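Local coordinates for hypothetical protein (Bacteroides caccae, PDB 4M8R) that is of unknown function but combines an N-terminal Ig-like domain with a WD40-like domain, at the interface of chains A and B. Sequence-based numbering; all coordinates share one arbitrary frame. Chains: chain A/B, hypothetical protein.

The interface of chains A and B. Residues chain A 41, 43, 72; chain B 97.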
# COMPACT_ATOMS: atom_id res chain seq x y z
N GLY A 41 -16.07 -34.46 -17.49
CA GLY A 41 -15.68 -33.79 -16.26
C GLY A 41 -14.23 -33.35 -16.23
O GLY A 41 -13.84 -32.62 -15.33
N GLN A 43 -11.22 -31.11 -16.76
CA GLN A 43 -11.12 -29.66 -16.85
C GLN A 43 -9.74 -29.28 -17.40
O GLN A 43 -8.87 -30.14 -17.55
CB GLN A 43 -11.37 -29.02 -15.48
CG GLN A 43 -12.72 -29.44 -14.88
CD GLN A 43 -13.17 -28.57 -13.71
OE1 GLN A 43 -12.72 -27.43 -13.54
NE2 GLN A 43 -14.08 -29.10 -12.90
N ARG A 72 -16.22 -30.21 -26.66
CA ARG A 72 -15.74 -31.35 -25.89
C ARG A 72 -16.07 -32.66 -26.61
O ARG A 72 -17.23 -32.90 -26.94
CB ARG A 72 -16.37 -31.31 -24.50
CG ARG A 72 -15.80 -32.32 -23.52
CD ARG A 72 -16.72 -32.45 -22.31
NE ARG A 72 -16.77 -31.23 -21.51
CZ ARG A 72 -15.92 -30.93 -20.52
NH1 ARG A 72 -14.92 -31.75 -20.20
NH2 ARG A 72 -16.07 -29.79 -19.85
N ALA B 97 -17.76 -30.03 -14.18
CA ALA B 97 -17.30 -29.26 -15.35
C ALA B 97 -17.71 -27.79 -15.23
O ALA B 97 -17.26 -27.09 -14.31
CB ALA B 97 -17.81 -29.90 -16.64
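A:Arg72 and A:Gln43 present the flat ends of two long polar side chains to B:Ala97, where the N-terminal Ig-like domains of two DUF4784 protein copies meet. B:Ala97 lies in the short link between strands 88-96 and 99-108. Its positive phi of 59° and strongly negative psi suit the first corner (i+1) of a type II' beta-turn, so a hairpin tip probably serves as the projecting element. The example illustrates how a small residue at a turn can bring both its methyl and its main chain up to a neighbouring subunit.

Van der Waals contact involves the methyl. CB of B:Ala97 stands 3.6 Å from the guanidinium NH2 of A:Arg72, above that end of the face and well out of the group's plane. Near the end of strand 68-72, A:Arg72 starts with CG anti to its backbone N, then bends at chi3 (-67°), which turns the guanidinium toward the methyl. Nearby, CA of A:Gly41 approaches the same CB at 4.5 Å, a looser contact from a loop residue with no side chain to intervene.

Longer polar approaches involve the turn's main chain. The carboxamide NE2 of A:Gln43 is 4.0 Å from the backbone N of B:Ala97. The carbonyl O of B:Ala97 is also 4.0 Å from this NE2, almost directly above the amide plane. Both separations exceed hydrogen-bonding range, and the main chain passes over the amide's face. From the start of strand 43-50, the glutamine chain runs extended beyond CG (chi2 -165°), carrying its amide to the turn. The two-fold pairing repeats this patch with the chains exchanged, although the structure alone does not establish that the dimer is biological.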